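Local structure of hypothetical protein (Giardia lamblia, 3I3F) at residues T16-P21 with I32-G37; D22-E27 with V45-S50; N36-L41 with N135-Q140; L85-S90 with V131-V136. The protein is of unknown function but belongs to the YjgF-like (L-PSP endoribonuclease) family and binds pentanoic acid in pockets between the subunits of its trimer. All blocks are in the same frame, centred on the assembly; numbering follows the deposited sequence.

Contact 1: residues T16-P21 with I32-G37; sequences TFLVCP and IAVVNG
Backbone hydrogen bonds knit strands 16-18 and 32-35 into an antiparallel pair. T16 and V34 form a hydrogen-bonded pair with a bond each way: T16 N gives to V34 O at 2.9 Å, and V34 N gives to T16 O at 2.8 Å. Both are nearly straight and lie in the plane of the accepting carbonyl. L18 N reaches I32 O at 2.9 Å from above the carbonyl plane, but the return bond from I32 N to L18 O is weak and bent (124°), so the ladder frays as the first chain leaves the sheet.

A water adds a polar link at the exposed end. It accepts from T16 OG1 and donates to V34 O. The threonine hydroxyl sits between its own N and carbonyl carbon (chi1 56°), which brings OG1 alongside V34 CB at 3.4 Å; a β-branched residue with a hydroxyl suits a strand position open to solvent.

Apolar packing splits between the two faces. On one, L18 CB rests against I32 CB at 3.9 Å, while the CD1 end of I32 extends toward C20 and the residue also packs on C71 and Y74 of helix 56-74. On the other, F17 CD1 lies obliquely 3.9 Å from A33 CB, the small alanine accommodating a ring that also packs on I82 of the second subunit.

The pairing is that of an edge strand: 16-18 is the outermost strand at this end of the chain's mixed sheet, attached to the β-hairpin that strands 32-35 and 38-41 build in this YjgF-like fold.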
# COMPACT_ATOMS: atom_id res chain seq x y z
N THR A 16 0.61 2.50 -19.33
CA THR A 16 0.80 1.34 -20.18
C THR A 16 0.95 0.10 -19.31
O THR A 16 1.57 0.16 -18.25
CB THR A 16 2.03 1.49 -21.09
OG1 THR A 16 3.19 1.73 -20.28
CG2 THR A 16 1.84 2.64 -22.05
N PHE A 17 0.36 -1.00 -19.75
CA PHE A 17 0.38 -2.25 -19.00
C PHE A 17 1.19 -3.28 -19.77
O PHE A 17 0.98 -3.48 -20.97
CB PHE A 17 -1.05 -2.73 -18.74
CG PHE A 17 -1.89 -1.70 -18.03
CD1 PHE A 17 -1.91 -1.64 -16.64
CD2 PHE A 17 -2.61 -0.76 -18.74
CE1 PHE A 17 -2.66 -0.68 -15.98
CE2 PHE A 17 -3.37 0.20 -18.09
CZ PHE A 17 -3.39 0.24 -16.71
N LEU A 18 2.13 -3.92 -19.08
CA LEU A 18 3.09 -4.82 -19.70
C LEU A 18 3.01 -6.20 -19.05
O LEU A 18 2.60 -6.33 -17.89
CB LEU A 18 4.51 -4.28 -19.53
CG LEU A 18 4.98 -3.10 -20.39
CD1 LEU A 18 4.09 -1.89 -20.22
CD2 LEU A 18 6.42 -2.75 -20.05
N VAL A 19 3.40 -7.22 -19.81
CA VAL A 19 3.56 -8.57 -19.29
C VAL A 19 4.91 -9.11 -19.73
O VAL A 19 5.15 -9.29 -20.93
CB VAL A 19 2.44 -9.52 -19.77
CG1 VAL A 19 2.64 -10.91 -19.18
CG2 VAL A 19 1.07 -8.97 -19.40
N CYS A 20 5.79 -9.34 -18.77
CA CYS A 20 7.06 -9.99 -19.04
C CYS A 20 6.79 -11.47 -19.30
O CYS A 20 6.25 -12.16 -18.44
CB CYS A 20 8.00 -9.84 -17.84
SG CYS A 20 9.57 -10.70 -18.05
N PRO A 21 7.15 -11.96 -20.50
CA PRO A 21 6.84 -13.36 -20.83
C PRO A 21 7.57 -14.42 -19.99
O PRO A 21 7.17 -15.58 -20.04
CB PRO A 21 7.23 -13.47 -22.31
CG PRO A 21 8.19 -12.38 -22.55
CD PRO A 21 7.83 -11.27 -21.61
N ILE A 32 2.59 -5.45 -14.58
CA ILE A 32 3.45 -4.28 -14.67
C ILE A 32 2.64 -3.12 -15.24
O ILE A 32 1.92 -3.30 -16.22
CB ILE A 32 4.64 -4.51 -15.64
CG1 ILE A 32 5.39 -5.80 -15.30
CG2 ILE A 32 5.59 -3.32 -15.63
CD1 ILE A 32 6.47 -6.15 -16.31
N ALA A 33 2.75 -1.94 -14.62
CA ALA A 33 2.17 -0.72 -15.18
C ALA A 33 3.24 0.36 -15.21
O ALA A 33 4.00 0.51 -14.25
CB ALA A 33 0.98 -0.27 -14.37
N VAL A 34 3.30 1.11 -16.30
CA VAL A 34 4.24 2.23 -16.43
C VAL A 34 3.46 3.52 -16.67
O VAL A 34 2.57 3.57 -17.52
CB VAL A 34 5.23 2.01 -17.59
CG1 VAL A 34 6.19 3.20 -17.71
CG2 VAL A 34 6.00 0.71 -17.41
N VAL A 35 3.79 4.56 -15.91
CA VAL A 35 3.15 5.86 -16.03
C VAL A 35 4.13 6.97 -15.65
O VAL A 35 4.69 6.96 -14.56
CB VAL A 35 1.88 5.96 -15.14
CG1 VAL A 35 2.20 5.60 -13.69
CG2 VAL A 35 1.26 7.34 -15.23
N ASN A 36 4.36 7.90 -16.58
CA ASN A 36 5.20 9.08 -16.33
C ASN A 36 6.58 8.74 -15.76
O ASN A 36 7.03 9.36 -14.80
CB ASN A 36 4.48 10.06 -15.40
CG ASN A 36 3.08 10.42 -15.89
OD1 ASN A 36 2.82 10.46 -17.09
ND2 ASN A 36 2.18 10.69 -14.95
N GLY A 37 7.24 7.74 -16.34
CA GLY A 37 8.58 7.35 -15.91
C GLY A 37 8.65 6.57 -14.61
O GLY A 37 9.73 6.39 -14.05
O HOH W 1 3.05 4.74 -20.04

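Contact 2: residues D22-E27 with V45-S50; sequences DVVKFE and VGIDKS. With LEA (pentanoic acid), chain F.
The ligand pocket of this YjgF-like protein is walled in part by two loops, 22-27 and 45-50, which meet through F26 and a short apolar seam. Pentanoic acid sits beside the ring, its terminal C6 being 3.5 Å from F26 CE2. Its polar end is held by Q126 and by R118 of the second subunit, so the site lies between chains. The broad, flat phenylalanine can meet the aliphatic ligand tail and the protein together: its tip CZ touches V45 CG2 obliquely at 3.7 Å, and I47 CD1 meets the ring edge at 3.9 Å from CZ. The extended I47 side chain (chi2 172°) carries CD1 that far, while its other branch, CG2, crosses V24 CG2 at 4.1 Å.

Polar links between the loops run through water. One molecule accepts from V24 N and lies within hydrogen-bonding distance of I47 O, 2.8 Å from it, a carbonyl that also takes a hydrogen bond from N67. D22 is engaged elsewhere, in a salt bridge with K70. The K49 chain, bent at chi2 (60°), passes along the D22-V23 backbone, and NZ reaches V23 O through either of two water sites too close together to be filled at once; the nearer lies 2.6 Å from K49 NZ.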
# COMPACT_ATOMS: atom_id res chain seq x y z
N ASP A 22 8.60 -14.02 -19.25
CA ASP A 22 9.37 -14.95 -18.42
C ASP A 22 8.90 -14.95 -16.96
O ASP A 22 9.51 -15.59 -16.10
CB ASP A 22 10.86 -14.63 -18.49
CG ASP A 22 11.73 -15.76 -17.97
OD1 ASP A 22 11.30 -16.93 -18.03
OD2 ASP A 22 12.85 -15.49 -17.49
N VAL A 23 7.81 -14.23 -16.67
CA VAL A 23 7.26 -14.18 -15.32
C VAL A 23 5.77 -14.54 -15.35
O VAL A 23 5.03 -14.10 -16.24
CB VAL A 23 7.45 -12.78 -14.68
CG1 VAL A 23 6.84 -12.74 -13.28
CG2 VAL A 23 8.93 -12.42 -14.63
N VAL A 24 5.35 -15.35 -14.39
CA VAL A 24 3.96 -15.78 -14.28
C VAL A 24 3.00 -14.59 -14.29
O VAL A 24 3.27 -13.55 -13.68
CB VAL A 24 3.73 -16.65 -13.02
CG1 VAL A 24 3.95 -15.84 -11.74
CG2 VAL A 24 2.33 -17.26 -13.03
N LYS A 25 1.88 -14.75 -14.99
CA LYS A 25 0.86 -13.73 -15.13
C LYS A 25 -0.45 -14.29 -14.58
O LYS A 25 -0.86 -15.39 -14.95
CB LYS A 25 0.71 -13.34 -16.61
CG LYS A 25 -0.43 -12.38 -16.93
CD LYS A 25 -0.23 -11.03 -16.29
CE LYS A 25 -1.31 -10.04 -16.71
NZ LYS A 25 -2.65 -10.40 -16.18
N PHE A 26 -1.10 -13.54 -13.69
CA PHE A 26 -2.36 -13.96 -13.08
C PHE A 26 -3.52 -13.22 -13.73
O PHE A 26 -3.44 -12.01 -13.98
CB PHE A 26 -2.33 -13.72 -11.57
CG PHE A 26 -1.15 -14.34 -10.88
CD1 PHE A 26 -1.02 -15.72 -10.79
CD2 PHE A 26 -0.15 -13.54 -10.33
CE1 PHE A 26 0.08 -16.30 -10.16
CE2 PHE A 26 0.95 -14.11 -9.70
CZ PHE A 26 1.06 -15.49 -9.62
N GLU A 27 -4.62 -13.94 -13.98
CA GLU A 27 -5.78 -13.42 -14.71
C GLU A 27 -6.29 -12.07 -14.20
O GLU A 27 -6.58 -11.18 -14.99
CB GLU A 27 -6.93 -14.43 -14.67
CG GLU A 27 -8.20 -13.95 -15.40
CD GLU A 27 -9.33 -14.96 -15.40
OE1 GLU A 27 -9.37 -15.83 -14.51
OE2 GLU A 27 -10.19 -14.87 -16.30
N VAL A 45 4.76 -13.24 -6.07
CA VAL A 45 4.81 -14.40 -5.20
C VAL A 45 5.80 -15.42 -5.76
O VAL A 45 6.30 -15.26 -6.88
CB VAL A 45 3.40 -15.03 -5.06
CG1 VAL A 45 2.45 -14.05 -4.37
CG2 VAL A 45 2.86 -15.45 -6.42
N GLY A 46 6.07 -16.46 -4.99
CA GLY A 46 7.12 -17.42 -5.32
C GLY A 46 6.72 -18.50 -6.30
O GLY A 46 6.97 -19.69 -6.07
N ILE A 47 6.10 -18.10 -7.41
CA ILE A 47 5.65 -19.00 -8.46
C ILE A 47 6.49 -18.75 -9.71
O ILE A 47 6.68 -17.60 -10.10
CB ILE A 47 4.15 -18.78 -8.76
CG1 ILE A 47 3.31 -19.14 -7.53
CG2 ILE A 47 3.71 -19.61 -9.97
CD1 ILE A 47 1.84 -18.79 -7.65
N ASP A 48 7.00 -19.82 -10.32
CA ASP A 48 7.84 -19.68 -11.51
C ASP A 48 6.98 -19.61 -12.77
O ASP A 48 5.75 -19.70 -12.69
CB ASP A 48 8.91 -20.80 -11.58
CG ASP A 48 8.31 -22.20 -11.70
OD1 ASP A 48 7.20 -22.35 -12.24
OD2 ASP A 48 8.99 -23.15 -11.25
N LYS A 49 7.62 -19.44 -13.92
CA LYS A 49 6.91 -19.25 -15.19
C LYS A 49 6.00 -20.44 -15.54
O LYS A 49 4.94 -20.25 -16.14
CB LYS A 49 7.90 -18.97 -16.33
CG LYS A 49 7.30 -18.95 -17.73
CD LYS A 49 6.21 -17.91 -17.91
CE LYS A 49 5.51 -18.11 -19.25
NZ LYS A 49 4.49 -17.06 -19.52
N SER A 50 6.40 -21.65 -15.16
CA SER A 50 5.59 -22.84 -15.41
C SER A 50 4.33 -22.91 -14.54
O SER A 50 3.48 -23.76 -14.76
CB SER A 50 6.42 -24.12 -15.20
OG SER A 50 6.65 -24.38 -13.83
C2 LEA F . -4.37 -11.03 -6.34
O2 LEA F . -4.37 -9.78 -6.34
C3 LEA F . -3.09 -11.80 -6.61
C4 LEA F . -1.87 -10.88 -6.69
C5 LEA F . -0.57 -11.63 -6.97
C6 LEA F . -0.66 -13.13 -6.76
O1 LEA F . -5.40 -11.70 -6.13
O HOH W 2 4.08 -14.11 -18.80
O HOH W 3 3.44 -15.10 -18.14
O HOH W 4 7.31 -16.46 -12.61

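Contact 3: residues N36-L41 with N135-Q140; sequences NGMVYL and NVVAAQ
At G37 the first segment leaves a tight turn, and its positive phi (75°) suits glycine. G37 O accepts from Q140 N at 2.9 Å, the donor lying above the carbonyl plane, while a water bridges G37 N to Q140 OE1; the other end of that amide, NE2, bonds to A75 O.

M38 comes next, its flexible thioether bent at chi2 and chi3 so that it curls back across the neighbouring strand and sets CE 3.6 Å from V137 CG1. It also packs on N36 of the third subunit. V39 makes the straightest bond: its N gives to A138 O at 2.7 Å (178°), and V39 O accepts from A138 N at 2.9 Å, both in the carbonyl planes. V39 CG2 meets the aliphatic CG of Q140 at 3.6 Å, an apolar use of a polar side chain.

N36 and G37, both in left-handed conformations, form a type I′ turn between strands 32-35 and 38-41, and this β-hairpin is joined here to strand 131-139, antiparallel, extending the sheet of the YjgF-like fold.

Y40 lies side by side with V137 in a non-hydrogen-bonded pair. V137 CG1 stands over one face of the ring near its rim, and CG2 is 3.8 Å from Y40 CE1; V83 of the second subunit packs on the same tyrosine. L41 turns to the opposite face, where I68 and C71 of helix 56-74 lie, and its CD1 touches V136 CG1 at 3.8 Å. L41 N still reaches V136 O at 3.2 Å, but the strands then part, and L41 O takes up waters that link it to the backbone of N135 and V136.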
# COMPACT_ATOMS: atom_id res chain seq x y z
N ASN A 36 4.36 7.90 -16.58
CA ASN A 36 5.20 9.08 -16.33
C ASN A 36 6.58 8.74 -15.76
O ASN A 36 7.03 9.36 -14.80
CB ASN A 36 4.48 10.06 -15.40
CG ASN A 36 3.08 10.42 -15.89
OD1 ASN A 36 2.82 10.46 -17.09
ND2 ASN A 36 2.18 10.69 -14.95
N GLY A 37 7.24 7.74 -16.34
CA GLY A 37 8.58 7.35 -15.91
C GLY A 37 8.65 6.57 -14.61
O GLY A 37 9.73 6.39 -14.05
N MET A 38 7.50 6.09 -14.13
CA MET A 38 7.43 5.28 -12.92
C MET A 38 6.83 3.91 -13.25
O MET A 38 5.92 3.81 -14.08
CB MET A 38 6.58 5.97 -11.85
CG MET A 38 7.13 7.31 -11.38
SD MET A 38 8.74 7.20 -10.56
CE MET A 38 8.32 6.26 -9.09
N VAL A 39 7.35 2.88 -12.60
CA VAL A 39 6.88 1.51 -12.79
C VAL A 39 6.20 1.02 -11.52
O VAL A 39 6.72 1.19 -10.42
CB VAL A 39 8.04 0.56 -13.13
CG1 VAL A 39 7.52 -0.83 -13.48
CG2 VAL A 39 8.87 1.13 -14.29
N TYR A 40 5.02 0.42 -11.68
CA TYR A 40 4.27 -0.21 -10.60
C TYR A 40 4.14 -1.69 -10.92
O TYR A 40 3.98 -2.06 -12.09
CB TYR A 40 2.88 0.40 -10.47
CG TYR A 40 2.88 1.84 -10.02
CD1 TYR A 40 2.56 2.18 -8.71
CD2 TYR A 40 3.20 2.87 -10.90
CE1 TYR A 40 2.56 3.50 -8.28
CE2 TYR A 40 3.21 4.19 -10.49
CZ TYR A 40 2.89 4.50 -9.17
OH TYR A 40 2.89 5.81 -8.74
N LEU A 41 4.20 -2.55 -9.91
CA LEU A 41 4.01 -3.99 -10.10
C LEU A 41 2.79 -4.50 -9.35
O LEU A 41 2.49 -4.04 -8.24
CB LEU A 41 5.23 -4.78 -9.64
CG LEU A 41 6.59 -4.46 -10.26
CD1 LEU A 41 7.63 -5.45 -9.74
CD2 LEU A 41 6.54 -4.50 -11.77
N ASN A 135 2.93 -3.53 -3.92
CA ASN A 135 3.16 -2.09 -4.01
C ASN A 135 4.62 -1.73 -4.32
O ASN A 135 5.15 -0.75 -3.80
CB ASN A 135 2.69 -1.39 -2.73
CG ASN A 135 1.19 -1.47 -2.55
OD1 ASN A 135 0.43 -1.38 -3.51
ND2 ASN A 135 0.75 -1.66 -1.31
N VAL A 136 5.25 -2.52 -5.18
CA VAL A 136 6.58 -2.17 -5.67
C VAL A 136 6.43 -0.97 -6.59
O VAL A 136 5.68 -1.02 -7.57
CB VAL A 136 7.24 -3.33 -6.44
CG1 VAL A 136 8.54 -2.87 -7.11
CG2 VAL A 136 7.51 -4.50 -5.51
N VAL A 137 7.13 0.11 -6.25
CA VAL A 137 7.15 1.33 -7.04
C VAL A 137 8.61 1.63 -7.36
O VAL A 137 9.46 1.66 -6.47
CB VAL A 137 6.54 2.51 -6.25
CG1 VAL A 137 6.54 3.78 -7.10
CG2 VAL A 137 5.13 2.17 -5.79
N ALA A 138 8.90 1.83 -8.64
CA ALA A 138 10.27 2.04 -9.11
C ALA A 138 10.34 3.12 -10.18
O ALA A 138 9.36 3.35 -10.90
CB ALA A 138 10.84 0.74 -9.64
N ALA A 139 11.49 3.78 -10.28
CA ALA A 139 11.74 4.74 -11.34
C ALA A 139 12.27 4.02 -12.57
O ALA A 139 12.95 3.00 -12.46
CB ALA A 139 12.75 5.79 -10.87
N GLN A 140 11.95 4.55 -13.75
CA GLN A 140 12.55 4.05 -14.99
C GLN A 140 13.95 4.64 -15.17
O GLN A 140 14.28 5.67 -14.58
CB GLN A 140 11.69 4.40 -16.20
CG GLN A 140 10.50 3.49 -16.40
CD GLN A 140 9.82 3.69 -17.74
OE1 GLN A 140 9.51 4.81 -18.13
NE2 GLN A 140 9.59 2.59 -18.46
O HOH W 5 7.28 6.26 -18.89
O HOH W 6 1.05 -4.68 -5.78
O HOH W 7 4.25 -5.00 -6.23
O HOH W 8 2.49 -1.28 -7.30

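Contact 4: residues L85-S90 with V131-V136; sequences LNIFLS and VEVVNV
Strands 85-90 and 131-136 are held most tightly along their backbones and on the face bearing N86, F88 and V134. Two hydrogen-bonded antiparallel pairs, N86 with V134 and F88 with E132, have a bond each way, the shortest including F88 N to E132 O at 2.8 Å, nearly along the C=O axis. V134 wedges between its neighbours: its CG2, in the crowded position between backbone N and carbonyl carbon, is 3.6 Å from N86 CB and 3.7 Å from F88 CE2. A compact β-branched residue fits this slot beside a ring.

N135, in a left-handed conformation that asparagine tolerates well, lets the register slip by one residue, as in a β bulge, so that L85 faces V136. The slip brings N135 ND2 to N86 OD1 at 2.8 Å and 171°, the two amide planes being almost perpendicular (84°). N86 ND2 is tied down in turn by L85 O. N86 OD1 also accepts from N135 of the third subunit, while N135 ND2 also donates to N86 of the second, a cyclic amide network that links all three chains.

The opposite face is looser around I87, whose CG2 comes only to 4.3 Å from V131 CG2; at its ends L89 CD2 approaches the same methyl to 3.8 Å and L85 CB touches V136 CG2 at 3.9 Å.

That aliphatic face is covered by the helices, F101 of helix 95-108 lying on I87 and V131, and T64, F65 and I68 of helix 56-74 on V133. The other carries E132 of the ligand pocket and meets C119 of the second subunit, while strand 117-123 flanks 82-90 in parallel.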
# COMPACT_ATOMS: atom_id res chain seq x y z
N LEU A 85 8.46 -0.64 -1.44
CA LEU A 85 7.75 -1.91 -1.56
C LEU A 85 7.14 -2.29 -0.21
O LEU A 85 7.54 -1.75 0.83
CB LEU A 85 8.66 -3.02 -2.09
CG LEU A 85 9.90 -3.43 -1.29
CD1 LEU A 85 9.52 -4.30 -0.10
CD2 LEU A 85 10.88 -4.17 -2.19
N ASN A 86 6.17 -3.19 -0.23
CA ASN A 86 5.54 -3.71 0.98
C ASN A 86 5.70 -5.22 1.00
O ASN A 86 5.64 -5.87 -0.04
CB ASN A 86 4.04 -3.42 1.02
CG ASN A 86 3.69 -1.94 1.04
OD1 ASN A 86 2.51 -1.60 0.93
ND2 ASN A 86 4.68 -1.07 1.18
N ILE A 87 5.87 -5.78 2.20
CA ILE A 87 5.96 -7.23 2.36
C ILE A 87 4.81 -7.73 3.22
O ILE A 87 4.55 -7.18 4.30
CB ILE A 87 7.29 -7.63 3.03
CG1 ILE A 87 8.48 -7.17 2.17
CG2 ILE A 87 7.35 -9.14 3.25
CD1 ILE A 87 9.71 -6.89 2.97
N PHE A 88 4.12 -8.75 2.73
CA PHE A 88 3.18 -9.51 3.54
C PHE A 88 3.78 -10.89 3.76
O PHE A 88 4.02 -11.63 2.81
CB PHE A 88 1.82 -9.65 2.85
CG PHE A 88 0.99 -8.39 2.85
CD1 PHE A 88 0.59 -7.81 4.05
CD2 PHE A 88 0.59 -7.80 1.66
CE1 PHE A 88 -0.19 -6.66 4.06
CE2 PHE A 88 -0.18 -6.64 1.67
CZ PHE A 88 -0.57 -6.07 2.87
N LEU A 89 4.06 -11.22 5.02
CA LEU A 89 4.48 -12.57 5.39
C LEU A 89 3.27 -13.32 5.91
O LEU A 89 2.40 -12.74 6.55
CB LEU A 89 5.58 -12.52 6.45
CG LEU A 89 6.91 -11.89 6.03
CD1 LEU A 89 7.87 -11.84 7.20
CD2 LEU A 89 7.53 -12.64 4.85
N SER A 90 3.21 -14.62 5.64
CA SER A 90 2.09 -15.42 6.12
C SER A 90 2.03 -15.40 7.65
O SER A 90 3.06 -15.44 8.32
CB SER A 90 2.20 -16.87 5.64
OG SER A 90 1.16 -17.66 6.18
N VAL A 131 4.95 -15.84 1.46
CA VAL A 131 5.38 -14.45 1.34
C VAL A 131 4.76 -13.84 0.08
O VAL A 131 4.53 -14.53 -0.91
CB VAL A 131 6.93 -14.35 1.27
CG1 VAL A 131 7.48 -15.20 0.13
CG2 VAL A 131 7.37 -12.90 1.11
N GLU A 132 4.48 -12.55 0.15
CA GLU A 132 4.01 -11.80 -1.01
C GLU A 132 4.56 -10.39 -0.92
O GLU A 132 4.51 -9.76 0.14
CB GLU A 132 2.48 -11.78 -1.06
CG GLU A 132 1.93 -11.11 -2.31
CD GLU A 132 0.44 -11.29 -2.49
OE1 GLU A 132 -0.18 -12.07 -1.73
OE2 GLU A 132 -0.11 -10.65 -3.42
N VAL A 133 5.10 -9.90 -2.03
CA VAL A 133 5.64 -8.55 -2.10
C VAL A 133 4.75 -7.71 -3.00
O VAL A 133 4.50 -8.08 -4.15
CB VAL A 133 7.10 -8.55 -2.60
CG1 VAL A 133 7.62 -7.13 -2.74
CG2 VAL A 133 7.97 -9.36 -1.65
N VAL A 134 4.24 -6.61 -2.46
CA VAL A 134 3.24 -5.79 -3.13
C VAL A 134 3.64 -4.32 -3.13
O VAL A 134 4.58 -3.93 -2.44
CB VAL A 134 1.85 -5.96 -2.47
CG1 VAL A 134 1.46 -7.43 -2.38
CG2 VAL A 134 1.83 -5.32 -1.08
N ASN A 135 2.93 -3.53 -3.92
CA ASN A 135 3.16 -2.09 -4.01
C ASN A 135 4.62 -1.73 -4.32
O ASN A 135 5.15 -0.75 -3.80
CB ASN A 135 2.69 -1.39 -2.73
CG ASN A 135 1.19 -1.47 -2.55
OD1 ASN A 135 0.43 -1.38 -3.51
ND2 ASN A 135 0.75 -1.66 -1.31
N VAL A 136 5.25 -2.52 -5.18
CA VAL A 136 6.58 -2.17 -5.67
C VAL A 136 6.43 -0.97 -6.59
O VAL A 136 5.68 -1.02 -7.57
CB VAL A 136 7.24 -3.33 -6.44
CG1 VAL A 136 8.54 -2.87 -7.11
CG2 VAL A 136 7.51 -4.50 -5.51

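Overall arrangement
From the N terminus, contact 1 closes the loop 19-31 by pairing strands 16-18 and 32-35. Contact 2 opens within that loop and ends at 45-50, so the two cross; V19 and P21 touch K25 and K49 where they meet. Contact 3 begins on N36 and G37, where contact 1 ends, crosses contact 2, and spans both helices to reach the last strand. Contact 4 opens within that long excursion and closes on the same strand, sharing N135 and V136 with contact 3. Contacts 1, 3 and 4, with the hairpin between strands 32-35 and 38-41, thus line up five neighbouring strands of one sheet, while contact 2 borders its ligand-binding side, V45 packing on E132.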